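SdbC (Legionella pneumophila subsp. pneumophila, PDB 4KSN) is a Legionella effector protein of unknown function, represented here by its C-terminal domain, a three-stranded antiparallel sheet that assembles with copies of itself. Local coordinates at residues Thr9-Leu14 with Leu67-Leu72; Tyr15-Asp20 with Val62-Leu67. The protein carries 1 engineered substitution. One frame throughout, in Å; residues are numbered along the deposited sequence. Where two conformers were deposited one is given.

Interactions 1 and 2 are two successive lengths of one antiparallel pairing between strand 10-20 and strand 62-71, with their centres about 17 Å apart. L67 belongs to both: in interaction 1 it pairs with L14, and the next step of the register, Y15 with Q66, opens interaction 2. Side chains also bridge the join, where D13 OD1 lies 3.1 Å from Q66 NE2, a probable hydrogen bond. The two lengths differ in regularity, 15-20 with 62-67 running without interruption while 9-14 with 67-72 holds a beta bulge. Both reach the second subunit, whose strand continues the sheet beside 67-71.

Interaction 1: residues Thr9-Leu14 with Leu67-Leu72; sequences THLADL and LIVSVL
Strand 10-14 runs antiparallel to strand 67-71, and a classic beta bulge, in which L11 and A12 together oppose V69, shifts the register by one residue. V69 O is gripped by two amides, L11 N at 2.7 Å and A12 N at 3.2 Å, the latter on a carbonyl lone pair. L11 carries the bulge with a psi of -46°, far from the extended values of its neighbours. On the far side V71 N donates to T9 O; toward L14 the pairing is regular: V69 N donates to A12 O, and L14 and L67 exchange two backbone hydrogen bonds, L67 N to L14 O being almost straight at 177°.

From CB, the H10 side chain sets out with CG anti to the backbone N (chi1 170°). The ring then crosses I68 at about a right angle, CD2 lying 3.9 Å from I68 CB, with I68 CG2 at the ring edge. One ring face has A12 N above it, near the rim. At the tip, NE2 donates to D13 OD1 at 2.7 Å; the carboxylate oxygen lies in the ring plane but is itself approached from above the carboxylate plane. This bond spans the bulge along one strand and should fix the ring's rotation, while I68 CG2 also touches D13 OD1 at 3.6 Å. On the face bearing A12 and L14, the L14 side chain crosses that of V69 obliquely, CD1 lying 3.8 Å from V69 CG2.

Strand 10-20 is central in the chain's sheet, between 26-33 and 62-71. L67-V71 pair on their other edge with an antiparallel strand of the second subunit, carrying the sheet across the interface, and I41 of the third subunit packs on L11 and V71.

Interaction 2: residues Tyr15-Asp20 with Val62-Leu67; sequences YLLKYD and VSLRQL
Segments 15-20 and 62-67 pair in antiparallel fashion at 166°, in a regular register in which L16 with R65 and K18 with S63 are the hydrogen-bonded pairs; L16 N meets R65 O at 2.9 Å, nearly along the C=O axis. On the face of Y15, L17 and L64, the L64 side chain lies alongside both neighbours across the strand. L64 CD2 touches Y15 CD2 at the ring edge, 3.6 Å away, while L64 CB meets L17 CD2, also at 3.6 Å. Q66, extended with CG anti to its backbone N (chi1 -172°), runs beside the tyrosine; its CG comes within 3.5 Å of Y15 CE2, with ring and amide planes 47° apart. One water joins their tips, lying 3.1 Å from Y15 OH and donating to Q66 OE1. On the other face, a second water links S63 OG to L16 O, 2.9 Å from the latter, while K18 NZ is hydrogen-bonded to S28 OG of strand 26-33. Back on the Y15 face, Y19 OH is hydrogen-bonded to L57 O of the fourth subunit, whose V62 packs on V62 here. Alternation of these hydrogen-bonded pairs with the non-hydrogen-bonded Y15-Q66 and L17-L64 typifies a regular antiparallel sheet, with 10-20 the central strand of the SdbC C-terminal domain, between 26-33 and 62-71.

Interaction 1: residues Thr9-Leu14 with Leu67-Leu72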
loop_
_atom_site.group_PDB
_atom_site.type_symbol
_atom_site.label_atom_id
_atom_site.label_comp_id
_atom_site.label_asym_id
_atom_site.label_seq_id
_atom_site.Cartn_x
_atom_site.Cartn_y
_atom_site.Cartn_z
ATOM N N THR A 9 -3.232 3.415 -16.605
ATOM C CA THR A 9 -3.212 3.100 -15.188
ATOM C C THR A 9 -2.164 3.887 -14.353
ATOM O O THR A 9 -0.958 3.959 -14.666
ATOM C CB THR A 9 -3.079 1.585 -14.956
ATOM O OG1 THR A 9 -3.196 1.312 -13.556
ATOM C CG2 THR A 9 -1.745 1.049 -15.495
ATOM N N HIS A 10 -2.673 4.461 -13.270
ATOM C CA HIS A 10 -1.890 5.334 -12.384
ATOM C C HIS A 10 -0.937 4.488 -11.543
ATOM O O HIS A 10 -1.364 3.558 -10.882
ATOM C CB HIS A 10 -2.868 6.080 -11.477
ATOM C CG HIS A 10 -2.216 6.825 -10.356
ATOM N ND1 HIS A 10 -1.884 6.225 -9.159
ATOM C CD2 HIS A 10 -1.854 8.120 -10.240
ATOM C CE1 HIS A 10 -1.323 7.118 -8.362
ATOM N NE2 HIS A 10 -1.303 8.279 -8.990
ATOM N N LEU A 11 0.336 4.819 -11.564
ATOM C CA LEU A 11 1.373 4.053 -10.888
ATOM C C LEU A 11 1.852 4.721 -9.587
ATOM O O LEU A 11 1.962 4.064 -8.552
ATOM C CB LEU A 11 2.548 3.896 -11.842
ATOM C CG LEU A 11 3.573 2.799 -11.631
ATOM C CD1 LEU A 11 2.971 1.413 -11.851
ATOM C CD2 LEU A 11 4.738 3.036 -12.573
ATOM N N ALA A 12 2.120 6.021 -9.631
ATOM C CA ALA A 12 2.705 6.747 -8.478
ATOM C C ALA A 12 2.431 8.231 -8.600
ATOM O O ALA A 12 2.030 8.686 -9.640
ATOM C CB ALA A 12 4.204 6.534 -8.429
ATOM N N ASP A 13 2.617 8.948 -7.521
ATOM C CA ASP A 13 2.517 10.397 -7.523
ATOM C C ASP A 13 3.912 10.918 -7.226
ATOM O O ASP A 13 4.679 10.269 -6.499
ATOM C CB ASP A 13 1.640 10.904 -6.418
ATOM C CG ASP A 13 0.241 10.343 -6.498
ATOM O OD1 ASP A 13 -0.308 10.323 -7.606
ATOM O OD2 ASP A 13 -0.265 9.942 -5.436
ATOM N N LEU A 14 4.179 12.109 -7.724
ATOM C CA LEU A 14 5.394 12.864 -7.406
ATOM C C LEU A 14 4.942 14.276 -7.122
ATOM O O LEU A 14 3.769 14.626 -7.438
ATOM C CB LEU A 14 6.283 12.848 -8.647
ATOM C CG LEU A 14 6.937 11.528 -8.984
ATOM C CD1 LEU A 14 7.732 11.691 -10.245
ATOM C CD2 LEU A 14 7.789 11.035 -7.823
ATOM N N LEU A 67 2.127 15.580 -9.479
ATOM C CA LEU A 67 2.225 14.952 -10.773
ATOM C C LEU A 67 1.875 13.497 -10.647
ATOM O O LEU A 67 2.018 12.881 -9.589
ATOM C CB LEU A 67 3.674 15.045 -11.288
ATOM C CG LEU A 67 4.344 16.400 -11.243
ATOM C CD1 LEU A 67 5.742 16.275 -11.801
ATOM C CD2 LEU A 67 3.562 17.468 -11.997
ATOM N N ILE A 68 1.446 12.935 -11.722
ATOM C CA ILE A 68 1.134 11.574 -11.695
ATOM C C ILE A 68 1.991 10.836 -12.740
ATOM O O ILE A 68 2.344 11.375 -13.794
ATOM C CB ILE A 68 -0.363 11.325 -11.856
ATOM C CG1 ILE A 68 -0.847 11.760 -13.203
ATOM C CG2 ILE A 68 -1.183 11.957 -10.710
ATOM C CD1 ILE A 68 -2.006 10.923 -13.699
ATOM N N VAL A 69 2.344 9.593 -12.385
ATOM C CA VAL A 69 3.169 8.729 -13.204
ATOM C C VAL A 69 2.259 7.569 -13.570
ATOM O O VAL A 69 1.632 6.926 -12.686
ATOM C CB VAL A 69 4.435 8.228 -12.452
ATOM C CG1 VAL A 69 5.282 7.379 -13.381
ATOM C CG2 VAL A 69 5.247 9.383 -11.863
ATOM N N SER A 70 2.145 7.296 -14.862
ATOM C CA SER A 70 1.243 6.266 -15.336
ATOM C C SER A 70 1.936 5.484 -16.417
ATOM O O SER A 70 2.956 5.899 -16.953
ATOM C CB SER A 70 -0.059 6.889 -15.885
ATOM O OG SER A 70 -0.482 7.966 -15.059
ATOM N N VAL A 71 1.356 4.356 -16.768
ATOM C CA VAL A 71 1.978 3.531 -17.778
ATOM C C VAL A 71 1.356 3.832 -19.103
ATOM O O VAL A 71 0.139 3.871 -19.219
ATOM C CB VAL A 71 1.849 2.029 -17.527
ATOM C CG1 VAL A 71 2.841 1.291 -18.409
ATOM C CG2 VAL A 71 2.122 1.721 -16.088
ATOM N N LEU A 72 2.221 4.003 -20.087
ATOM C CA LEU A 72 1.847 4.140 -21.481
ATOM C C LEU A 72 1.332 2.827 -22.066
ATOM O O LEU A 72 0.146 2.531 -21.977
ATOM C CB LEU A 72 3.089 4.583 -22.247
ATOM C CG LEU A 72 2.873 5.018 -23.684
ATOM C CD1 LEU A 72 2.842 6.538 -23.745
ATOM C CD2 LEU A 72 3.962 4.431 -24.576
#

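Interaction 2: residues Tyr15-Asp20 with Val62-Leu67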
loop_
_atom_site.group_PDB
_atom_site.type_symbol
_atom_site.label_atom_id
_atom_site.label_comp_id
_atom_site.label_asym_id
_atom_site.label_seq_id
_atom_site.Cartn_x
_atom_site.Cartn_y
_atom_site.Cartn_z
ATOM N N TYR A 15 5.776 15.061 -6.447
ATOM C CA TYR A 15 5.382 16.384 -6.050
ATOM C C TYR A 15 6.515 17.356 -6.421
ATOM O O TYR A 15 7.680 17.073 -6.153
ATOM C CB TYR A 15 5.098 16.422 -4.543
ATOM C CG TYR A 15 3.923 15.634 -4.163
ATOM C CD1 TYR A 15 4.022 14.248 -3.884
ATOM C CD2 TYR A 15 2.668 16.194 -4.200
ATOM C CE1 TYR A 15 2.930 13.512 -3.642
ATOM C CE2 TYR A 15 1.549 15.423 -3.955
ATOM C CZ TYR A 15 1.695 14.114 -3.641
ATOM O OH TYR A 15 0.607 13.363 -3.379
ATOM N N LEU A 16 6.145 18.485 -7.004
ATOM C CA LEU A 16 7.036 19.594 -7.235
ATOM C C LEU A 16 6.841 20.570 -6.105
ATOM O O LEU A 16 5.720 21.072 -5.903
ATOM C CB LEU A 16 6.663 20.243 -8.558
ATOM C CG LEU A 16 7.541 21.360 -9.073
ATOM C CD1 LEU A 16 8.990 20.928 -9.325
ATOM C CD2 LEU A 16 6.937 21.873 -10.366
ATOM N N LEU A 17 7.900 20.766 -5.341
ATOM C CA LEU A 17 7.865 21.488 -4.120
ATOM C C LEU A 17 8.772 22.702 -4.324
ATOM O O LEU A 17 9.910 22.569 -4.719
ATOM C CB LEU A 17 8.390 20.685 -2.931
ATOM C CG LEU A 17 7.560 19.531 -2.335
ATOM C CD1 LEU A 17 8.166 19.211 -0.961
ATOM C CD2 LEU A 17 6.020 19.752 -2.261
ATOM N N LYS A 18 8.259 23.868 -3.921
ATOM C CA LYS A 18 9.019 25.097 -4.087
ATOM C C LYS A 18 8.779 25.927 -2.857
ATOM O O LYS A 18 7.719 25.948 -2.346
ATOM C CB LYS A 18 8.650 25.824 -5.408
ATOM C CG LYS A 18 9.045 25.127 -6.655
ATOM C CD LYS A 18 8.465 25.793 -7.902
ATOM C CE LYS A 18 8.928 25.162 -9.194
ATOM N NZ LYS A 18 10.397 25.332 -9.500
ATOM N N TYR A 19 9.821 26.547 -2.325
ATOM C CA TYR A 19 9.669 27.312 -1.078
ATOM C C TYR A 19 10.671 28.478 -1.030
ATOM O O TYR A 19 11.781 28.403 -1.515
ATOM C CB TYR A 19 9.791 26.431 0.164
ATOM C CG TYR A 19 11.148 25.809 0.381
ATOM C CD1 TYR A 19 12.130 26.450 1.128
ATOM C CD2 TYR A 19 11.440 24.536 -0.122
ATOM C CE1 TYR A 19 13.405 25.885 1.296
ATOM C CE2 TYR A 19 12.669 23.956 0.069
ATOM C CZ TYR A 19 13.640 24.595 0.795
ATOM O OH TYR A 19 14.824 23.998 0.967
ATOM N N ASP A 20 10.204 29.590 -0.495
ATOM C CA ASP A 20 11.045 30.775 -0.325
ATOM C C ASP A 20 11.911 30.518 0.906
ATOM O O ASP A 20 11.413 30.071 1.948
ATOM C CB ASP A 20 10.145 32.003 -0.147
ATOM C CG ASP A 20 10.916 33.253 0.297
ATOM O OD1 ASP A 20 11.945 33.594 -0.321
ATOM O OD2 ASP A 20 10.449 33.845 1.277
ATOM N N VAL A 62 5.046 26.357 1.680
ATOM C CA VAL A 62 5.639 25.512 0.666
ATOM C C VAL A 62 4.640 25.326 -0.468
ATOM O O VAL A 62 3.544 24.869 -0.207
ATOM C CB VAL A 62 5.954 24.132 1.285
ATOM C CG1 VAL A 62 6.503 23.207 0.215
ATOM C CG2 VAL A 62 6.945 24.243 2.449
ATOM N N SER A 63 5.006 25.631 -1.704
ATOM C CA SER A 63 4.129 25.401 -2.855
ATOM C C SER A 63 4.267 23.926 -3.271
ATOM O O SER A 63 5.374 23.464 -3.424
ATOM C CB SER A 63 4.592 26.332 -3.967
ATOM O OG SER A 63 4.176 25.928 -5.246
ATOM N N LEU A 64 3.158 23.241 -3.478
ATOM C CA LEU A 64 3.192 21.834 -3.860
ATOM C C LEU A 64 2.280 21.671 -5.048
ATOM O O LEU A 64 1.136 22.147 -5.023
ATOM C CB LEU A 64 2.656 21.066 -2.674
ATOM C CG LEU A 64 2.348 19.575 -2.803
ATOM C CD1 LEU A 64 2.440 19.014 -1.408
ATOM C CD2 LEU A 64 0.983 19.265 -3.416
ATOM N N ARG A 65 2.773 21.054 -6.106
ATOM C CA ARG A 65 1.958 20.635 -7.202
ATOM C C ARG A 65 2.181 19.118 -7.409
ATOM O O ARG A 65 3.296 18.659 -7.343
ATOM C CB ARG A 65 2.357 21.354 -8.493
ATOM C CG ARG A 65 2.033 22.876 -8.482
ATOM C CD ARG A 65 0.516 23.112 -8.365
ATOM N NE ARG A 65 -0.305 22.255 -9.252
ATOM C CZ ARG A 65 -0.691 22.582 -10.492
ATOM N NH1 ARG A 65 -1.416 21.755 -11.200
ATOM N NH2 ARG A 65 -0.348 23.767 -11.045
ATOM N N GLN A 66 1.115 18.402 -7.636
ATOM C CA GLN A 66 1.158 16.955 -7.769
ATOM C C GLN A 66 1.256 16.556 -9.220
ATOM O O GLN A 66 0.535 17.075 -10.104
ATOM C CB GLN A 66 -0.087 16.347 -7.132
ATOM C CG GLN A 66 -0.047 14.825 -7.046
ATOM C CD GLN A 66 -1.253 14.246 -6.338
ATOM O OE1 GLN A 66 -1.863 14.906 -5.513
ATOM N NE2 GLN A 66 -1.582 13.019 -6.635
ATOM N N LEU A 67 2.127 15.580 -9.479
ATOM C CA LEU A 67 2.225 14.952 -10.773
ATOM C C LEU A 67 1.875 13.497 -10.647
ATOM O O LEU A 67 2.018 12.881 -9.589
ATOM C CB LEU A 67 3.674 15.045 -11.288
ATOM C CG LEU A 67 4.344 16.400 -11.243
ATOM C CD1 LEU A 67 5.742 16.275 -11.801
ATOM C CD2 LEU A 67 3.562 17.468 -11.997
HETATM O O HOH W 1 -2.332 13.953 -2.577
HETATM O O HOH W 2 5.393 23.835 -6.646
#